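Local coordinates for C24 protein (Bizionia argentinensis JUB59, PDB 6OV6) that is of unknown function but binds manganese and probably forms the receptor-binding tip of the long tail fibre of a temperate bacteriophage, at residues Y234-S237 with L238-S241; G147-C151 with D152-G156; D174-A177 with I178-G182; L78-S81 with T82-F86. All coordinates share one frame; numbering follows the deposited sequence.

Interaction 1: residues Y234-S237 with L238-S241; sequences YLES and LRAS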
loop_
_atom_site.group_PDB
_atom_site.type_symbol
_atom_site.label_atom_id
_atom_site.label_comp_id
_atom_site.label_asym_id
_atom_site.label_seq_id
_atom_site.Cartn_x
_atom_site.Cartn_y
_atom_site.Cartn_z
ATOM N N TYR A 234 -62.120 -16.566 66.210
ATOM C CA TYR A 234 -61.483 -15.859 65.086
ATOM C C TYR A 234 -60.141 -15.217 65.479
ATOM O O TYR A 234 -60.021 -14.695 66.588
ATOM C CB TYR A 234 -62.424 -14.786 64.500
ATOM C CG TYR A 234 -63.027 -15.133 63.154
ATOM C CD1 TYR A 234 -63.098 -14.187 62.135
ATOM C CD2 TYR A 234 -63.593 -16.388 62.920
ATOM C CE1 TYR A 234 -63.696 -14.486 60.907
ATOM C CE2 TYR A 234 -64.179 -16.702 61.692
ATOM C CZ TYR A 234 -64.232 -15.748 60.690
ATOM O OH TYR A 234 -64.814 -16.067 59.483
ATOM N N LEU A 235 -59.121 -15.336 64.602
ATOM C CA LEU A 235 -57.805 -14.720 64.807
ATOM C C LEU A 235 -57.833 -13.363 64.128
ATOM O O LEU A 235 -57.748 -13.273 62.905
ATOM C CB LEU A 235 -56.651 -15.611 64.285
ATOM C CG LEU A 235 -56.607 -17.045 64.836
ATOM C CD1 LEU A 235 -55.531 -17.854 64.135
ATOM C CD2 LEU A 235 -56.381 -17.064 66.353
ATOM N N GLU A 236 -58.029 -12.316 64.934
ATOM C CA GLU A 236 -58.147 -10.936 64.467
ATOM C C GLU A 236 -56.807 -10.296 64.090
ATOM O O GLU A 236 -56.801 -9.340 63.318
ATOM C CB GLU A 236 -58.909 -10.083 65.520
ATOM C CG GLU A 236 -59.261 -8.657 65.091
ATOM C CD GLU A 236 -59.884 -8.447 63.718
ATOM O OE1 GLU A 236 -60.606 -9.346 63.226
ATOM O OE2 GLU A 236 -59.656 -7.362 63.137
ATOM N N SER A 237 -55.688 -10.819 64.635
ATOM C CA SER A 237 -54.345 -10.296 64.381
ATOM C C SER A 237 -53.773 -10.635 62.995
ATOM O O SER A 237 -52.714 -10.111 62.635
ATOM C CB SER A 237 -53.379 -10.755 65.467
ATOM O OG SER A 237 -53.163 -12.155 65.406
ATOM N N LEU A 238 -54.477 -11.488 62.224
ATOM C CA LEU A 238 -53.999 -11.987 60.929
ATOM C C LEU A 238 -54.947 -11.758 59.784
ATOM O O LEU A 238 -56.164 -11.690 59.970
ATOM C CB LEU A 238 -53.741 -13.515 61.056
ATOM C CG LEU A 238 -52.787 -13.971 62.152
ATOM C CD1 LEU A 238 -52.833 -15.501 62.324
ATOM C CD2 LEU A 238 -51.344 -13.469 61.865
ATOM N N ARG A 239 -54.382 -11.686 58.570
ATOM C CA ARG A 239 -55.124 -11.596 57.328
ATOM C C ARG A 239 -54.342 -12.295 56.245
ATOM O O ARG A 239 -53.116 -12.424 56.335
ATOM C CB ARG A 239 -55.321 -10.124 56.874
ATOM C CG ARG A 239 -56.220 -9.226 57.737
ATOM C CD ARG A 239 -57.690 -9.640 57.735
ATOM N NE ARG A 239 -58.524 -8.703 58.487
ATOM C CZ ARG A 239 -58.703 -8.729 59.802
ATOM N NH1 ARG A 239 -58.094 -9.640 60.541
ATOM N NH2 ARG A 239 -59.489 -7.833 60.389
ATOM N N ALA A 240 -55.039 -12.653 55.166
ATOM C CA ALA A 240 -54.395 -13.113 53.957
ATOM C C ALA A 240 -53.727 -11.859 53.390
ATOM O O ALA A 240 -54.258 -10.753 53.538
ATOM C CB ALA A 240 -55.446 -13.587 52.951
ATOM N N SER A 241 -52.575 -12.023 52.725
ATOM C CA SER A 241 -51.919 -10.938 51.991
ATOM C C SER A 241 -52.887 -10.527 50.848
ATOM O O SER A 241 -53.676 -11.354 50.377
ATOM C CB SER A 241 -50.612 -11.443 51.383
ATOM O OG SER A 241 -50.847 -12.678 50.723
#
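The carboxylate of E236 lies at the edge of the R239 guanidinium, near its plane, and the two flat groups are turned 71° against each other. NH2 of R239 gives a nearly straight hydrogen bond to OE2 of E236 at 2.8 Å, part of a salt bridge; it arrives on the syn side of the oxygen, 33° out of the carboxylate plane. NH1 of the same arginine turns back to the main chain, bonding to O of L238 at 2.9 Å and weakly to O of E236 at 3.1 Å. A bend at chi2 (-67°) folds the long R239 chain back for this, a reach suited to arginine with its several N-H groups, and together the bonds fix the rotation of the guanidinium. L235 and L238 run alongside each other in the same direction, with their CD1 atoms 4.0 Å apart, apolar residues fit for a place where L235 packs on L235 of the third subunit. OG of S237 bonds to E230 of the second subunit. The contact thus marks where the loop after strand 223-225 enters strand 238-240, whose R239 pairs antiparallel with a strand of the second subunit, so that the sheet continues across the interface.

Interaction 2: residues G147-C151 with D152-G156; sequences GWQLC and DGTNG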
loop_
_atom_site.group_PDB
_atom_site.type_symbol
_atom_site.label_atom_id
_atom_site.label_comp_id
_atom_site.label_asym_id
_atom_site.label_seq_id
_atom_site.Cartn_x
_atom_site.Cartn_y
_atom_site.Cartn_z
ATOM N N GLY A 147 24.883 -2.589 -8.068
ATOM C CA GLY A 147 24.577 -1.180 -7.841
ATOM C C GLY A 147 23.292 -0.979 -7.054
ATOM O O GLY A 147 23.009 0.128 -6.606
ATOM N N TRP A 148 22.521 -2.043 -6.878
ATOM C CA TRP A 148 21.245 -2.002 -6.142
ATOM C C TRP A 148 21.376 -2.680 -4.783
ATOM O O TRP A 148 22.199 -3.586 -4.629
ATOM C CB TRP A 148 20.131 -2.700 -6.951
ATOM C CG TRP A 148 19.789 -2.017 -8.244
ATOM C CD1 TRP A 148 20.474 -2.096 -9.425
ATOM C CD2 TRP A 148 18.628 -1.212 -8.506
ATOM N NE1 TRP A 148 19.834 -1.355 -10.395
ATOM C CE2 TRP A 148 18.698 -0.799 -9.855
ATOM C CE3 TRP A 148 17.521 -0.806 -7.722
ATOM C CZ2 TRP A 148 17.705 0.001 -10.444
ATOM C CZ3 TRP A 148 16.562 0.018 -8.289
ATOM C CH2 TRP A 148 16.653 0.416 -9.632
ATOM N N GLN A 149 20.511 -2.304 -3.831
ATOM C CA GLN A 149 20.454 -2.956 -2.527
ATOM C C GLN A 149 19.027 -2.884 -2.002
ATOM O O GLN A 149 18.246 -2.043 -2.443
ATOM C CB GLN A 149 21.418 -2.302 -1.509
ATOM C CG GLN A 149 20.983 -0.936 -0.994
ATOM C CD GLN A 149 21.732 -0.552 0.254
ATOM O OE1 GLN A 149 22.876 -0.081 0.196
ATOM N NE2 GLN A 149 21.082 -0.702 1.403
ATOM N N LEU A 150 18.732 -3.704 -0.998
ATOM C CA LEU A 150 17.453 -3.714 -0.302
ATOM C C LEU A 150 17.308 -2.392 0.478
ATOM O O LEU A 150 18.300 -1.876 1.014
ATOM C CB LEU A 150 17.492 -4.911 0.663
ATOM C CG LEU A 150 16.177 -5.545 1.107
ATOM C CD1 LEU A 150 15.428 -6.200 -0.082
ATOM C CD2 LEU A 150 16.439 -6.567 2.206
ATOM N N CYS A 151 16.085 -1.813 0.524
ATOM C CA CYS A 151 15.823 -0.617 1.336
ATOM C C CYS A 151 15.681 -1.144 2.773
ATOM O O CYS A 151 14.583 -1.526 3.202
ATOM C CB CYS A 151 14.565 0.105 0.870
ATOM S SG CYS A 151 14.716 0.812 -0.798
ATOM N N ASP A 152 16.828 -1.266 3.466
ATOM C CA ASP A 152 16.911 -1.866 4.805
ATOM C C ASP A 152 17.403 -0.950 5.937
ATOM O O ASP A 152 17.573 -1.411 7.071
ATOM C CB ASP A 152 17.773 -3.138 4.736
ATOM C CG ASP A 152 19.189 -2.931 4.197
ATOM O OD1 ASP A 152 19.601 -1.762 4.028
ATOM O OD2 ASP A 152 19.846 -3.935 3.863
ATOM N N GLY A 153 17.598 0.323 5.652
ATOM C CA GLY A 153 18.077 1.260 6.657
ATOM C C GLY A 153 19.583 1.497 6.628
ATOM O O GLY A 153 20.041 2.469 7.230
ATOM N N THR A 154 20.355 0.624 5.926
ATOM C CA THR A 154 21.824 0.737 5.753
ATOM C C THR A 154 22.147 1.674 4.572
ATOM O O THR A 154 21.320 1.824 3.664
ATOM C CB THR A 154 22.470 -0.654 5.541
ATOM O OG1 THR A 154 22.144 -1.186 4.250
ATOM C CG2 THR A 154 22.115 -1.654 6.634
ATOM N N ASN A 155 23.348 2.304 4.579
ATOM C CA ASN A 155 23.825 3.205 3.513
ATOM C C ASN A 155 22.867 4.347 3.194
ATOM O O ASN A 155 22.672 4.696 2.024
ATOM C CB ASN A 155 24.223 2.425 2.237
ATOM C CG ASN A 155 25.235 1.319 2.466
ATOM O OD1 ASN A 155 24.947 0.156 2.217
ATOM N ND2 ASN A 155 26.427 1.638 2.996
ATOM N N GLY A 156 22.275 4.905 4.250
ATOM C CA GLY A 156 21.339 6.015 4.177
ATOM C C GLY A 156 19.975 5.687 3.577
ATOM O O GLY A 156 19.195 6.603 3.319
#
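With chi1 at 73°, CG of Q149 stands between its own backbone N and carbonyl carbon, and the extended chain beyond it carries the amide across to the loop that follows. D152 takes a similar first torsion, which folds its carboxylate back over the turn, where OD1 comes 3.2 Å from NE2 of Q149. The planes of the Q149 amide and the D152 carboxylate stand 76° apart. NE2 of Q149 makes its straightest bond to O of L150, at 3.0 Å and an N-H...O angle of 169°; the acceptor lies in the amide plane and the donor almost on the extended carbonyl bond. A second, weak bond runs from NE2 to O of T154 at 3.4 Å, while OG1 of T154 lies 3.1 Å from the same nitrogen. Glutamine suits this place because its chain spans from strand to loop and its amide nitrogen can give two hydrogens.

Within the loop, OD1 of D152 accepts from OG1 of T154 at 2.6 Å and from N of T154 at 3.1 Å, both arriving from the same face of the carboxylate. Aspartate is short enough to reach the main chain two residues on, and threonine supplies a second donor. G153 follows with a positive phi, at which a CB would collide with the preceding carbonyl. OG1 of T157 ties the loop further by bonding to O of T154. The arrangement is an Asx turn at D152, preceded by an inverse gamma turn centred on C151, after strand 148-150, which pairs antiparallel with strand 267-275 and is outermost within this chain.

Interaction 3: residues D174-A177 with I178-G182; sequences DYNA and IGKVG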
loop_
_atom_site.group_PDB
_atom_site.type_symbol
_atom_site.label_atom_id
_atom_site.label_comp_id
_atom_site.label_asym_id
_atom_site.label_seq_id
_atom_site.Cartn_x
_atom_site.Cartn_y
_atom_site.Cartn_z
ATOM N N ASP A 174 0.144 12.605 10.287
ATOM C CA ASP A 174 0.540 11.198 10.246
ATOM C C ASP A 174 1.576 10.939 9.151
ATOM O O ASP A 174 2.364 10.007 9.275
ATOM C CB ASP A 174 -0.686 10.291 9.954
ATOM C CG ASP A 174 -1.681 10.173 11.099
ATOM O OD1 ASP A 174 -1.295 10.450 12.245
ATOM O OD2 ASP A 174 -2.827 9.761 10.844
ATOM N N TYR A 175 1.520 11.715 8.068
ATOM C CA TYR A 175 2.323 11.435 6.866
ATOM C C TYR A 175 3.121 12.633 6.326
ATOM O O TYR A 175 3.503 12.620 5.152
ATOM C CB TYR A 175 1.357 10.991 5.738
ATOM C CG TYR A 175 0.278 10.000 6.135
ATOM C CD1 TYR A 175 0.597 8.810 6.790
ATOM C CD2 TYR A 175 -1.052 10.214 5.785
ATOM C CE1 TYR A 175 -0.389 7.882 7.134
ATOM C CE2 TYR A 175 -2.044 9.292 6.117
ATOM C CZ TYR A 175 -1.699 8.114 6.761
ATOM O OH TYR A 175 -2.671 7.194 7.045
ATOM N N ASN A 176 3.381 13.668 7.161
ATOM C CA ASN A 176 4.037 14.883 6.673
ATOM C C ASN A 176 5.555 14.901 6.651
ATOM O O ASN A 176 6.157 15.970 6.552
ATOM C CB ASN A 176 3.436 16.114 7.334
ATOM C CG ASN A 176 3.701 16.149 8.834
ATOM O OD1 ASN A 176 4.319 15.240 9.393
ATOM N ND2 ASN A 176 3.215 17.166 9.517
ATOM N N ALA A 177 6.182 13.745 6.746
ATOM C CA ALA A 177 7.629 13.612 6.584
ATOM C C ALA A 177 7.912 12.248 6.035
ATOM O O ALA A 177 7.259 11.277 6.432
ATOM C CB ALA A 177 8.371 13.806 7.915
ATOM N N ILE A 178 8.933 12.141 5.155
ATOM C CA ILE A 178 9.378 10.843 4.677
ATOM C C ILE A 178 9.832 10.038 5.901
ATOM O O ILE A 178 10.527 10.583 6.767
ATOM C CB ILE A 178 10.548 11.011 3.656
ATOM C CG1 ILE A 178 10.126 11.846 2.405
ATOM C CG2 ILE A 178 11.235 9.667 3.323
ATOM C CD1 ILE A 178 8.973 11.298 1.503
ATOM N N GLY A 179 9.436 8.774 5.973
ATOM C CA GLY A 179 9.851 7.926 7.086
ATOM C C GLY A 179 8.965 7.916 8.321
ATOM O O GLY A 179 9.271 7.202 9.270
ATOM N N LYS A 180 7.877 8.686 8.334
ATOM C CA LYS A 180 6.925 8.654 9.453
ATOM C C LYS A 180 6.215 7.314 9.370
ATOM O O LYS A 180 5.840 6.861 8.281
ATOM C CB LYS A 180 5.889 9.758 9.395
ATOM C CG LYS A 180 6.408 11.062 9.921
ATOM C CD LYS A 180 5.285 11.970 10.316
ATOM C CE LYS A 180 5.780 12.918 11.355
ATOM N NZ LYS A 180 4.765 13.942 11.702
ATOM N N VAL A 181 6.112 6.652 10.517
ATOM C CA VAL A 181 5.541 5.317 10.639
ATOM C C VAL A 181 4.357 5.310 11.594
ATOM O O VAL A 181 4.108 6.275 12.318
ATOM C CB VAL A 181 6.628 4.256 11.015
ATOM C CG1 VAL A 181 7.736 4.208 9.945
ATOM C CG2 VAL A 181 7.236 4.525 12.403
ATOM N N GLY A 182 3.634 4.221 11.567
ATOM C CA GLY A 182 2.486 4.017 12.451
ATOM C C GLY A 182 1.843 2.700 12.096
ATOM O O GLY A 182 2.455 1.879 11.415
HETATM O O HOH W 1 2.522 8.429 11.502
#
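K180 and A177 have the most surface buried by this contact, and the lysine side chain leaves the turn that joins them to run back against the loop from D174 to A177. N of K180 bonds to O of A177 at 3.3 Å, closing a type II beta turn from A177 to K180. G179 fits the third position of that turn, since its positive phi would press a CB against the carbonyl before it. The small methyl of A177 lets the lysine pass close by, with CB of A177 3.9 Å from CG of K180. CB of K180 also sits 3.5 Å from O of D174.

Beyond CB the aliphatic chain is extended, and NZ of K180 gives a hydrogen bond to OD1 of N176 at 2.7 Å, in the carbonyl plane of the amide. With chi1 at 65°, N176 swings that amide toward the lysine. A water donates to both O of D174, at 2.7 Å, and O of V181, joining the loop to the weakly bonded strand. The carboxylate of D174 instead forms salt bridges with K185 and R264 of the third subunit. Chemically, NZ is gripped by two neutral oxygens, OD1 of N176 and O of S173, so the lysine serves as a hydrogen-bond donor tying loop to turn.

Interaction 4: residues L78-S81 with T82-F86; sequences LETS and TSKEF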
loop_
_atom_site.group_PDB
_atom_site.type_symbol
_atom_site.label_atom_id
_atom_site.label_comp_id
_atom_site.label_asym_id
_atom_site.label_seq_id
_atom_site.Cartn_x
_atom_site.Cartn_y
_atom_site.Cartn_z
ATOM N N LEU A 78 19.535 3.269 -51.841
ATOM C CA LEU A 78 19.718 3.530 -53.265
ATOM C C LEU A 78 21.121 4.052 -53.518
ATOM O O LEU A 78 21.727 4.677 -52.644
ATOM C CB LEU A 78 18.703 4.542 -53.820
ATOM C CG LEU A 78 17.246 4.090 -53.939
ATOM C CD1 LEU A 78 16.484 5.094 -54.768
ATOM C CD2 LEU A 78 17.117 2.717 -54.637
ATOM N N GLU A 79 21.638 3.737 -54.704
ATOM C CA GLU A 79 22.930 4.195 -55.173
ATOM C C GLU A 79 22.684 4.841 -56.526
ATOM O O GLU A 79 22.396 4.148 -57.516
ATOM C CB GLU A 79 23.946 3.054 -55.266
ATOM C CG GLU A 79 25.339 3.590 -55.512
ATOM C CD GLU A 79 26.480 2.597 -55.494
ATOM O OE1 GLU A 79 26.241 1.389 -55.711
ATOM O OE2 GLU A 79 27.636 3.051 -55.344
ATOM N N THR A 80 22.715 6.177 -56.529
ATOM C CA THR A 80 22.410 6.983 -57.699
ATOM C C THR A 80 23.514 7.975 -57.998
ATOM O O THR A 80 24.343 8.297 -57.133
ATOM C CB THR A 80 21.042 7.676 -57.568
ATOM O OG1 THR A 80 21.076 8.564 -56.452
ATOM C CG2 THR A 80 19.891 6.687 -57.428
ATOM N N SER A 81 23.527 8.447 -59.241
ATOM C CA SER A 81 24.520 9.382 -59.729
ATOM C C SER A 81 24.401 10.713 -59.020
ATOM O O SER A 81 23.282 11.185 -58.787
ATOM C CB SER A 81 24.385 9.563 -61.239
ATOM O OG SER A 81 25.294 10.538 -61.719
ATOM N N THR A 82 25.568 11.319 -58.683
ATOM C CA THR A 82 25.654 12.638 -58.038
ATOM C C THR A 82 25.079 13.723 -58.960
ATOM O O THR A 82 24.592 14.745 -58.467
ATOM C CB THR A 82 27.073 12.941 -57.520
ATOM O OG1 THR A 82 28.035 12.654 -58.540
ATOM C CG2 THR A 82 27.407 12.160 -56.249
ATOM N N SER A 83 25.112 13.476 -60.295
ATOM C CA SER A 83 24.511 14.330 -61.320
ATOM C C SER A 83 23.018 13.946 -61.326
ATOM O O SER A 83 22.655 12.828 -61.731
ATOM C CB SER A 83 25.156 14.074 -62.681
ATOM O OG SER A 83 24.617 14.920 -63.685
ATOM N N LYS A 84 22.171 14.841 -60.784
ATOM C CA LYS A 84 20.729 14.604 -60.631
ATOM C C LYS A 84 19.872 14.963 -61.872
ATOM O O LYS A 84 18.639 14.992 -61.792
ATOM C CB LYS A 84 20.203 15.237 -59.322
ATOM C CG LYS A 84 20.882 14.725 -58.036
ATOM C CD LYS A 84 20.454 13.297 -57.655
ATOM C CE LYS A 84 21.166 12.759 -56.435
ATOM N NZ LYS A 84 21.611 11.351 -56.631
ATOM N N GLU A 85 20.542 15.188 -63.024
ATOM C CA GLU A 85 19.956 15.512 -64.330
ATOM C C GLU A 85 20.715 14.756 -65.426
ATOM O O GLU A 85 21.924 14.525 -65.284
ATOM C CB GLU A 85 20.039 17.013 -64.589
ATOM N N PHE A 86 20.011 14.380 -66.520
ATOM C CA PHE A 86 20.607 13.667 -67.658
ATOM C C PHE A 86 20.303 14.373 -68.990
ATOM O O PHE A 86 19.453 13.931 -69.768
ATOM C CB PHE A 86 20.197 12.185 -67.670
ATOM C CG PHE A 86 20.997 11.325 -68.622
ATOM C CD1 PHE A 86 22.264 10.868 -68.276
ATOM C CD2 PHE A 86 20.461 10.919 -69.837
ATOM C CE1 PHE A 86 22.992 10.047 -69.143
ATOM C CE2 PHE A 86 21.192 10.104 -70.707
ATOM C CZ PHE A 86 22.449 9.668 -70.352
#
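Hydrogen bonds from the ammonium group carry the first part of this contact. NZ of K84 gives one to the backbone O of S81 at 2.7 Å, coming from above the carbonyl plane, and a weak one to OG1 of T80 at 2.8 Å. The lysine and threonine side chains are set nearly perpendicular. Bends at chi2 (-73°) and chi4 fold the K84 chain back over the turn, and the length of lysine lets NZ return to the strand the chain has left. OG1 of T80 is also bonded to OH of Y99, so that threonine's hydroxyl joins the lysine to strand 96-102. A long, weak ion pair with E97 adds a charged partner for NZ.

A second group of bonds joins serine hydroxyls to the main chain. OG of S81 accepts from N of S83 at 3.3 Å, and chi1 of 176°, which sets OG opposite its own backbone N, places it beside the N-H of S83. OG of S83 in turn donates to O of E85 at 3.2 Å, in the carbonyl plane. Serine suits both places, being small and having a hydroxyl close to the backbone.

Of packing there is little: CD and CE of K84 pass beside O of S81, CE at 3.5 Å. Such an arrangement, a serine hydroxyl accepting from the backbone N two residues on, is that of an ST turn, here where strand 74-81 leaves its antiparallel pairing with strand 96-102.

Overall arrangement
The four contacts are all local and strung along an elongated chain, with interactions 1 and 4 on opposite sides of its centre, 145 Å between contact centres. Interaction 1 alone is buried, set between subunits, and combines a salt bridge with leucine packing. The others lie at the surface and rely on hydrogen bonds: an amide donor and an aspartate-centred turn in interaction 2, a lysine ammonium on oxygens in interactions 3 and 4. Interactions 2 and 3 are neighbours, about 9 Å between nearest atoms, yet do not touch. Interactions 1 and 3 each border a strand that pairs with another subunit, whereas no other chain of the assembly touches interaction 4.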